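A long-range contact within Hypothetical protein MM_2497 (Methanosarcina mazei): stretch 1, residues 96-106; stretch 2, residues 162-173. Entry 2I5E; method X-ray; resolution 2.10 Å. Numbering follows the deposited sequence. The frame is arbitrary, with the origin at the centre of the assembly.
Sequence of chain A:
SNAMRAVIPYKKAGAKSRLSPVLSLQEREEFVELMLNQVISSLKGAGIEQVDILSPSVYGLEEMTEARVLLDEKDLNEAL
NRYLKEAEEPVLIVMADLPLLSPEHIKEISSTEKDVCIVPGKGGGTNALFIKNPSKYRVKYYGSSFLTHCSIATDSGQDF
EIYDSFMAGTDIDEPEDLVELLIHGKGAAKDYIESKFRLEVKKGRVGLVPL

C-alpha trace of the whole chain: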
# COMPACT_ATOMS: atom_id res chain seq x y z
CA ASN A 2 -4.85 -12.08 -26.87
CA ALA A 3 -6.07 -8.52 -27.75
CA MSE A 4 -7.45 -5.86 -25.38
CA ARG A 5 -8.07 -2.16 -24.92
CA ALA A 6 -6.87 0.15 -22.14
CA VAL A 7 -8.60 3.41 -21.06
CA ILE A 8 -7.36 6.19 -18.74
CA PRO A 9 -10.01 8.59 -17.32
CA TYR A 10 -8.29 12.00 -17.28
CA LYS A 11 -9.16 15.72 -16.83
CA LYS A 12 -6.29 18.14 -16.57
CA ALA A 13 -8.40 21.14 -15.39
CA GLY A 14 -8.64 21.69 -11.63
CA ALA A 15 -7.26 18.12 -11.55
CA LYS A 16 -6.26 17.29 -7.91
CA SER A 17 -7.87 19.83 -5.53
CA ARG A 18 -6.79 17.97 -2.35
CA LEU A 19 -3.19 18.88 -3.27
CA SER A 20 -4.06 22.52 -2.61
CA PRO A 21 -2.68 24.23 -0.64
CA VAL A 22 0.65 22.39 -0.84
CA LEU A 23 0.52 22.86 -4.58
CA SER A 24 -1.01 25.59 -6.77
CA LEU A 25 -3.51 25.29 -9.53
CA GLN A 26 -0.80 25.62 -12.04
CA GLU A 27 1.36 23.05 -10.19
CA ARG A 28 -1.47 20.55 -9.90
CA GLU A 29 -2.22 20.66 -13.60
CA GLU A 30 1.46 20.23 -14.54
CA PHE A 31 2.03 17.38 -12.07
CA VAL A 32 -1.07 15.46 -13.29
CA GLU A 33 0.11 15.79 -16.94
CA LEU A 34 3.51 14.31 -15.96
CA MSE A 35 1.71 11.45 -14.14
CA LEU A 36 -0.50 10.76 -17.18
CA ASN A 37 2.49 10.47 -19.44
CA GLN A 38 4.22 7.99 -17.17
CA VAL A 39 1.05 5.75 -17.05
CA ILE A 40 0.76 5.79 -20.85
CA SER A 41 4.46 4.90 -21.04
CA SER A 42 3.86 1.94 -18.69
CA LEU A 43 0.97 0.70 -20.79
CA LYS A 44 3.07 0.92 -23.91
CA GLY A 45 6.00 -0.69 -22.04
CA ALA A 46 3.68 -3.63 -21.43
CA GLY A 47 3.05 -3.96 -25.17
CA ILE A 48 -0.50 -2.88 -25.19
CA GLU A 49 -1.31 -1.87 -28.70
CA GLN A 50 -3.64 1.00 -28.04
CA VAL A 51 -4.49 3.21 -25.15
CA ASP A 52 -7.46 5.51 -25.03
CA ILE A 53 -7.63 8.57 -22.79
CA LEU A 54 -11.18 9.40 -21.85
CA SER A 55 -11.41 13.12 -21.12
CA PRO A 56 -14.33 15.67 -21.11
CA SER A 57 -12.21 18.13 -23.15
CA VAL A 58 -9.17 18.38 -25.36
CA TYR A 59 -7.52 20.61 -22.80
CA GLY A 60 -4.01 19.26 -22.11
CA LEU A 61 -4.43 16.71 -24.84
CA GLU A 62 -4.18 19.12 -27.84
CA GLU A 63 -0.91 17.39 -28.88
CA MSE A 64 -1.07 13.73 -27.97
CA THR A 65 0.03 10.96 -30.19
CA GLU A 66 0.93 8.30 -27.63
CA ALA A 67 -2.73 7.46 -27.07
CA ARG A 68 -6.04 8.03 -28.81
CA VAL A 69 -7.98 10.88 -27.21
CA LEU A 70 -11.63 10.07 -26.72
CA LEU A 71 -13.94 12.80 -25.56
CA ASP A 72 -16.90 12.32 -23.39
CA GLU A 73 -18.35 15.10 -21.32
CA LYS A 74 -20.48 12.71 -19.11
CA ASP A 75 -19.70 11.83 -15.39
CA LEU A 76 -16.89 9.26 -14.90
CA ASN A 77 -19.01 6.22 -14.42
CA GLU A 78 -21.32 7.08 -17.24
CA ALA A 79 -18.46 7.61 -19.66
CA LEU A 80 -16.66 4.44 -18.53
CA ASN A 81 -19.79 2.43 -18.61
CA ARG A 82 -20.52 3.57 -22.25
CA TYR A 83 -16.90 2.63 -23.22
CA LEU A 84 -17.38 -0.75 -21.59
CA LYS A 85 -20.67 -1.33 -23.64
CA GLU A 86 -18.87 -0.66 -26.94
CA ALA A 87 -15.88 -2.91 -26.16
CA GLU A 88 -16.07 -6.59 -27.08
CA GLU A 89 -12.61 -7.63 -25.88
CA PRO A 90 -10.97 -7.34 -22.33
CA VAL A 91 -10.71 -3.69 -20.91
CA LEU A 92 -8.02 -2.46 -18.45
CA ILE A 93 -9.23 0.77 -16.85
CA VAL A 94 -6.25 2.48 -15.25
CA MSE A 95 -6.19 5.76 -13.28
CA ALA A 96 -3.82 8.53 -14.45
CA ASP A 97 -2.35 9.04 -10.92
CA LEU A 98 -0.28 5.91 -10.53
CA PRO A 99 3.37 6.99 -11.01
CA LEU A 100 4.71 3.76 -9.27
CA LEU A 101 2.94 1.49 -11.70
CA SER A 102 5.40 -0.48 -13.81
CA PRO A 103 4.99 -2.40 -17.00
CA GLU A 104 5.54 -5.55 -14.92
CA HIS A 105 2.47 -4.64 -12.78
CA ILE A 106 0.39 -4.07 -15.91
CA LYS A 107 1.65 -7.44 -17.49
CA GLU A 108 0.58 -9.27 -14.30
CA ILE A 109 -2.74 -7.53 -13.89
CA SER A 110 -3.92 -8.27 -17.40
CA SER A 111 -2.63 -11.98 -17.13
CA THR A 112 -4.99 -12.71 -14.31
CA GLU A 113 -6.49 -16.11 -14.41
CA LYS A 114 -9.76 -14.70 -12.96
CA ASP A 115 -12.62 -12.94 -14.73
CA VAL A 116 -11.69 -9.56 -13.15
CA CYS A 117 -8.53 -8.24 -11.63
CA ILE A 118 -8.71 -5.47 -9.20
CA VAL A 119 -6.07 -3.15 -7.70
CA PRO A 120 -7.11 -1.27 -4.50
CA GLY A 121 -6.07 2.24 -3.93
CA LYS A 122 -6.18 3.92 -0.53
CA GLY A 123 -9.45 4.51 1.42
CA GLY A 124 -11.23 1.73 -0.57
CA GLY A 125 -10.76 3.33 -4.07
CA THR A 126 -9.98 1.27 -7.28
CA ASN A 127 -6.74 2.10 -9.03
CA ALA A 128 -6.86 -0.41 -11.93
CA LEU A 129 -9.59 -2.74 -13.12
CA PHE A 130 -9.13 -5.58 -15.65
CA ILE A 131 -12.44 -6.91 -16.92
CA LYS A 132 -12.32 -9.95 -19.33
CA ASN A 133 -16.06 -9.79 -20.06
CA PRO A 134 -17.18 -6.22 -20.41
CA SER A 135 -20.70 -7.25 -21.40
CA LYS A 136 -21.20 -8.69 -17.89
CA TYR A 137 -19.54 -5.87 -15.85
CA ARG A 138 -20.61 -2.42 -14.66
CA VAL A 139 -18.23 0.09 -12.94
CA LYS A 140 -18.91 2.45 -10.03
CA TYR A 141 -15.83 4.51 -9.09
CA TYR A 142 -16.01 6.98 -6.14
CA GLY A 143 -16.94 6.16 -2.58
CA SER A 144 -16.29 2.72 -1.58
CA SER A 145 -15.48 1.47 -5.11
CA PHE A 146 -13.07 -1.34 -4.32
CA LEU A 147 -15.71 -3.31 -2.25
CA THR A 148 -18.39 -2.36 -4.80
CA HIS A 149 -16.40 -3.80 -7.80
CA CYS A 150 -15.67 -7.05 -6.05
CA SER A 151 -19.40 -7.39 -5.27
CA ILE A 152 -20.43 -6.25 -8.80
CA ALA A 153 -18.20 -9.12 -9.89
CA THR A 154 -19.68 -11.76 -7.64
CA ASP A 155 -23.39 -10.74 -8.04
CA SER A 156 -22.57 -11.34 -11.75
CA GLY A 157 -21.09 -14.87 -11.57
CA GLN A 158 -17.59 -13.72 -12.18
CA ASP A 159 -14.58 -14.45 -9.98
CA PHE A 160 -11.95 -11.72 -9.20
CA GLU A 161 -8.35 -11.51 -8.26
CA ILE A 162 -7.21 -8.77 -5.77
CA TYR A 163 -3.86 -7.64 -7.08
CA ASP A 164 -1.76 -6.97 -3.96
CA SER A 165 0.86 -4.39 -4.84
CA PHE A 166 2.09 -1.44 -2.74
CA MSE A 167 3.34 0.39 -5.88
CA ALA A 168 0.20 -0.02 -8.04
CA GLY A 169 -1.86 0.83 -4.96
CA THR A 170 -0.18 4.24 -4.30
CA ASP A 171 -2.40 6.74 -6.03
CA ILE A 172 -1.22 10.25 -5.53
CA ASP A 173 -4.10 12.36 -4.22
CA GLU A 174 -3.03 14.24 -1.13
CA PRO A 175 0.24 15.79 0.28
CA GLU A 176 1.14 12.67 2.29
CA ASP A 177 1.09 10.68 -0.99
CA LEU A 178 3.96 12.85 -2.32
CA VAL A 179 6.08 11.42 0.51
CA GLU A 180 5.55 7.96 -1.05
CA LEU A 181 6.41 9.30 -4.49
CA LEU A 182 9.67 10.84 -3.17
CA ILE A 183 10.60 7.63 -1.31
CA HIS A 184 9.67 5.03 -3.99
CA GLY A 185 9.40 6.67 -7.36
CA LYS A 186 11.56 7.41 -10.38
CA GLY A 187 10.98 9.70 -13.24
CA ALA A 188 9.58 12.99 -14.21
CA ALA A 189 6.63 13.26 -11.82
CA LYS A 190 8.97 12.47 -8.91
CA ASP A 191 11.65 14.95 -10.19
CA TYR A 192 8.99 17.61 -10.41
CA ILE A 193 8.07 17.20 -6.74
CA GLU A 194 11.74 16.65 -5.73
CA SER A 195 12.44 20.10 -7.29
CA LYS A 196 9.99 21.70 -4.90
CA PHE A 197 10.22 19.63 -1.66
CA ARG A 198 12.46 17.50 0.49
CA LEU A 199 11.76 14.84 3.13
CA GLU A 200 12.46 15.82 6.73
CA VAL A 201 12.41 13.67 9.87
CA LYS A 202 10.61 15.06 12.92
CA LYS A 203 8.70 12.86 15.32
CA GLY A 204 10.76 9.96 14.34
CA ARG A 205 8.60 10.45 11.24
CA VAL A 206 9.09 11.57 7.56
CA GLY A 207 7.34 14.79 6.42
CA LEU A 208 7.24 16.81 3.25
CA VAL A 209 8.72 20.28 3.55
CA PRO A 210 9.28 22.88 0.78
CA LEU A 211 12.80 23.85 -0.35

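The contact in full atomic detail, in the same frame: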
# COMPACT_ATOMS: atom_id res chain seq x y z
N ALA A 96 -4.96 7.77 -13.90
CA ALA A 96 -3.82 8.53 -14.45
C ALA A 96 -2.82 8.96 -13.33
O ALA A 96 -1.93 9.72 -13.62
CB ALA A 96 -4.36 9.73 -15.14
N ASP A 97 -3.08 8.58 -12.05
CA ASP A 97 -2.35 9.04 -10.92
C ASP A 97 -1.53 7.98 -10.21
O ASP A 97 -1.42 7.97 -8.96
CB ASP A 97 -3.29 9.79 -9.94
CG ASP A 97 -4.41 8.95 -9.43
OD1 ASP A 97 -4.56 7.81 -9.89
OD2 ASP A 97 -5.14 9.42 -8.52
N LEU A 98 -0.98 7.06 -11.02
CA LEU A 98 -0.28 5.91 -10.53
C LEU A 98 1.19 5.97 -11.04
O LEU A 98 1.55 5.19 -11.87
CB LEU A 98 -1.02 4.63 -11.03
CG LEU A 98 -2.59 4.55 -10.73
CD1 LEU A 98 -3.16 3.26 -11.18
CD2 LEU A 98 -2.92 4.68 -9.28
N PRO A 99 2.01 6.89 -10.53
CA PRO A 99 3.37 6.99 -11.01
C PRO A 99 4.35 5.85 -10.58
O PRO A 99 5.49 5.82 -11.06
CB PRO A 99 3.79 8.37 -10.51
CG PRO A 99 3.14 8.42 -9.16
CD PRO A 99 1.75 7.91 -9.49
N LEU A 100 3.90 4.90 -9.76
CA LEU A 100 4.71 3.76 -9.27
C LEU A 100 4.37 2.47 -10.03
O LEU A 100 4.93 1.42 -9.78
CB LEU A 100 4.53 3.60 -7.74
CG LEU A 100 4.92 4.84 -6.92
CD1 LEU A 100 4.92 4.52 -5.43
CD2 LEU A 100 6.32 5.41 -7.36
N LEU A 101 3.44 2.59 -10.95
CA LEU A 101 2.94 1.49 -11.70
C LEU A 101 3.90 1.26 -12.84
O LEU A 101 4.33 2.23 -13.51
CB LEU A 101 1.58 1.86 -12.25
CG LEU A 101 0.91 0.79 -13.05
CD1 LEU A 101 0.36 -0.29 -12.08
CD2 LEU A 101 -0.16 1.47 -13.93
N SER A 102 4.25 -0.01 -13.01
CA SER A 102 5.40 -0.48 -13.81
C SER A 102 4.78 -1.29 -14.92
O SER A 102 3.61 -1.68 -14.87
CB SER A 102 6.27 -1.42 -13.00
OG SER A 102 5.53 -2.64 -12.74
N PRO A 103 5.52 -1.48 -16.02
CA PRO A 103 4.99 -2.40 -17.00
C PRO A 103 4.80 -3.80 -16.46
O PRO A 103 3.92 -4.48 -16.89
CB PRO A 103 6.07 -2.38 -18.10
CG PRO A 103 6.69 -0.98 -18.00
CD PRO A 103 6.73 -0.75 -16.52
N GLU A 104 5.65 -4.23 -15.53
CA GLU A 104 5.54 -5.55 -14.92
C GLU A 104 4.24 -5.65 -14.17
O GLU A 104 3.60 -6.71 -14.22
CB GLU A 104 6.75 -5.90 -14.02
CG GLU A 104 6.80 -7.44 -13.58
CD GLU A 104 8.04 -7.85 -12.61
OE1 GLU A 104 8.65 -8.97 -12.81
OE2 GLU A 104 8.40 -7.10 -11.67
N HIS A 105 3.82 -4.56 -13.47
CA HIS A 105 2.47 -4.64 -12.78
C HIS A 105 1.44 -4.78 -13.87
O HIS A 105 0.59 -5.60 -13.76
CB HIS A 105 2.14 -3.36 -12.03
CG HIS A 105 3.11 -3.04 -10.97
ND1 HIS A 105 3.47 -3.96 -10.00
CD2 HIS A 105 3.80 -1.92 -10.70
CE1 HIS A 105 4.30 -3.40 -9.13
NE2 HIS A 105 4.56 -2.18 -9.58
N ILE A 106 1.48 -3.95 -14.93
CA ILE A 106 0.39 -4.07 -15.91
C ILE A 106 0.36 -5.51 -16.64
O ILE A 106 -0.72 -6.13 -16.86
CB ILE A 106 0.13 -2.76 -16.84
CG1 ILE A 106 0.17 -3.05 -18.29
CG2 ILE A 106 0.76 -1.35 -16.44
CD1 ILE A 106 -1.02 -2.53 -18.84
N ILE A 162 -7.75 -10.00 -6.41
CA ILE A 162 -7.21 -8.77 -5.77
C ILE A 162 -5.72 -8.76 -6.04
O ILE A 162 -5.00 -9.62 -5.53
CB ILE A 162 -7.39 -8.74 -4.22
CG1 ILE A 162 -8.89 -8.92 -3.83
CG2 ILE A 162 -6.81 -7.42 -3.61
CD1 ILE A 162 -9.75 -7.95 -4.49
N TYR A 163 -5.26 -7.76 -6.79
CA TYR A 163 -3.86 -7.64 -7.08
C TYR A 163 -3.21 -6.90 -5.93
O TYR A 163 -3.53 -5.75 -5.73
CB TYR A 163 -3.67 -6.77 -8.36
CG TYR A 163 -2.24 -6.79 -8.87
CD1 TYR A 163 -1.70 -7.95 -9.35
CD2 TYR A 163 -1.44 -5.66 -8.85
CE1 TYR A 163 -0.38 -8.01 -9.79
CE2 TYR A 163 -0.09 -5.69 -9.29
CZ TYR A 163 0.38 -6.86 -9.79
OH TYR A 163 1.65 -6.94 -10.22
N ASP A 164 -2.27 -7.51 -5.22
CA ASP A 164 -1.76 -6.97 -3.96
C ASP A 164 -0.40 -6.35 -4.18
O ASP A 164 0.60 -7.00 -4.02
CB ASP A 164 -1.66 -8.11 -2.92
CG ASP A 164 -0.96 -7.66 -1.65
OD1 ASP A 164 -1.12 -6.48 -1.25
OD2 ASP A 164 -0.21 -8.46 -1.07
N SER A 165 -0.35 -5.07 -4.50
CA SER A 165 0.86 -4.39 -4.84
C SER A 165 0.81 -3.04 -4.11
O SER A 165 -0.08 -2.26 -4.36
CB SER A 165 0.80 -4.04 -6.35
OG SER A 165 1.91 -3.24 -6.66
N PHE A 166 1.86 -2.72 -3.37
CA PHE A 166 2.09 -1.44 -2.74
C PHE A 166 2.24 -0.36 -3.85
O PHE A 166 1.75 0.76 -3.70
CB PHE A 166 3.38 -1.53 -1.86
CG PHE A 166 3.64 -0.34 -0.93
CD1 PHE A 166 3.45 -0.44 0.42
CD2 PHE A 166 4.09 0.88 -1.41
CE1 PHE A 166 3.75 0.64 1.29
CE2 PHE A 166 4.33 1.98 -0.59
CZ PHE A 166 4.18 1.86 0.74
N MSE A 167 2.99 -0.65 -4.91
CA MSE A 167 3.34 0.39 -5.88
C MSE A 167 2.11 0.72 -6.73
O MSE A 167 1.83 1.89 -6.95
CB MSE A 167 4.46 -0.05 -6.78
CG MSE A 167 5.81 -0.36 -6.07
SE MSE A 167 6.55 1.07 -5.02
CE MSE A 167 6.93 0.02 -3.32
N ALA A 168 1.35 -0.29 -7.19
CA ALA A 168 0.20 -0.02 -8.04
C ALA A 168 -0.97 0.50 -7.14
O ALA A 168 -1.95 1.09 -7.61
CB ALA A 168 -0.25 -1.35 -8.80
N GLY A 169 -0.87 0.29 -5.85
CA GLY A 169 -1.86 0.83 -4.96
C GLY A 169 -1.63 2.21 -4.37
O GLY A 169 -2.51 2.71 -3.66
N THR A 170 -0.49 2.83 -4.68
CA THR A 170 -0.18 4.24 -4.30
C THR A 170 -0.65 5.18 -5.39
O THR A 170 0.04 5.44 -6.40
CB THR A 170 1.31 4.35 -4.07
OG1 THR A 170 1.65 3.34 -3.11
CG2 THR A 170 1.77 5.69 -3.50
N ASP A 171 -1.88 5.67 -5.21
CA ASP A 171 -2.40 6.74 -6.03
C ASP A 171 -2.00 8.02 -5.30
O ASP A 171 -1.88 8.07 -4.07
CB ASP A 171 -3.90 6.64 -6.20
CG ASP A 171 -4.65 6.44 -4.87
OD1 ASP A 171 -4.57 5.37 -4.27
OD2 ASP A 171 -5.27 7.39 -4.42
N ILE A 172 -1.85 9.08 -6.07
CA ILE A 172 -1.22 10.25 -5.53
C ILE A 172 -2.32 11.23 -5.52
O ILE A 172 -2.69 11.71 -6.59
CB ILE A 172 0.09 10.65 -6.33
CG1 ILE A 172 1.31 9.80 -5.80
CG2 ILE A 172 0.48 12.11 -6.00
CD1 ILE A 172 1.55 8.60 -6.49
N ASP A 173 -2.90 11.50 -4.33
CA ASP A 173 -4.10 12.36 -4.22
C ASP A 173 -4.02 13.48 -3.17
O ASP A 173 -4.60 14.53 -3.30
CB ASP A 173 -5.36 11.51 -3.96
CG ASP A 173 -6.66 12.21 -4.39
OD1 ASP A 173 -6.74 12.81 -5.53
OD2 ASP A 173 -7.57 12.13 -3.54
O HOH W 1 -6.65 8.79 -6.12
O HOH W 2 1.36 4.27 -8.31

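The two stretches bury 631 Å² between them, summed over both sides. Two weak hydrogen bonds, two bridging waters and several apolar contacts join them.

At one end, Ile 172 N gives a weak hydrogen bond to Asp 97 O, 3.1 Å. Asp 171 CA also sits 3.3 Å from Asp 97 O, a CA-H...O contact. Asp 97 and Asp 171 both have chi1 in the p well. Their like-charged atoms Asp 97 OD2 and Asp 171 OD2 lie 4.6 Å apart. Water 1 eases this by donating to both, at 2.9 Å to Asp 97 OD2 and 2.6 Å to Asp 171 OD2.

Next comes an apolar run. Leu 98 starts out sideways, but its m,t rotamer carries CD2 to 3.8 Å from Asp 171 CB. Ile 172 also starts sideways. With chi1 at -84° and chi2 at 92°, between wells, its CD1 reaches 3.1 Å from Pro 99 CD, a tight approach. Leu 100 points toward stretch 2, its CB 3.8 Å from Met 167 CB. Its m,t rotamer sets CD1 3.9 Å from Thr 170 CB. Met 167, a selenomethionine, leaves its backbone toward stretch 1, but its m,m start turns the end away. Water 2 accepts from Leu 100 N and donates to Met 167 O and Thr 170 O, tying together two type I turns, 98-101 and 167-170.

Leu 101, in the t,p rotamer, brings CD1 to 3.5 Å from Ala 168 CB. That methyl also lies over one face of the His 105 ring. At the ring edge, His 105 ND1 gives a weak hydrogen bond to Tyr 163 OH, 3.5 Å. Tyr 163 points toward stretch 1, and its t rotamer helps place the hydroxyl there. Ser 165, also t, accepts at OG from Ala 168 N, 3.0 Å, which helps hold the bend beside His 105.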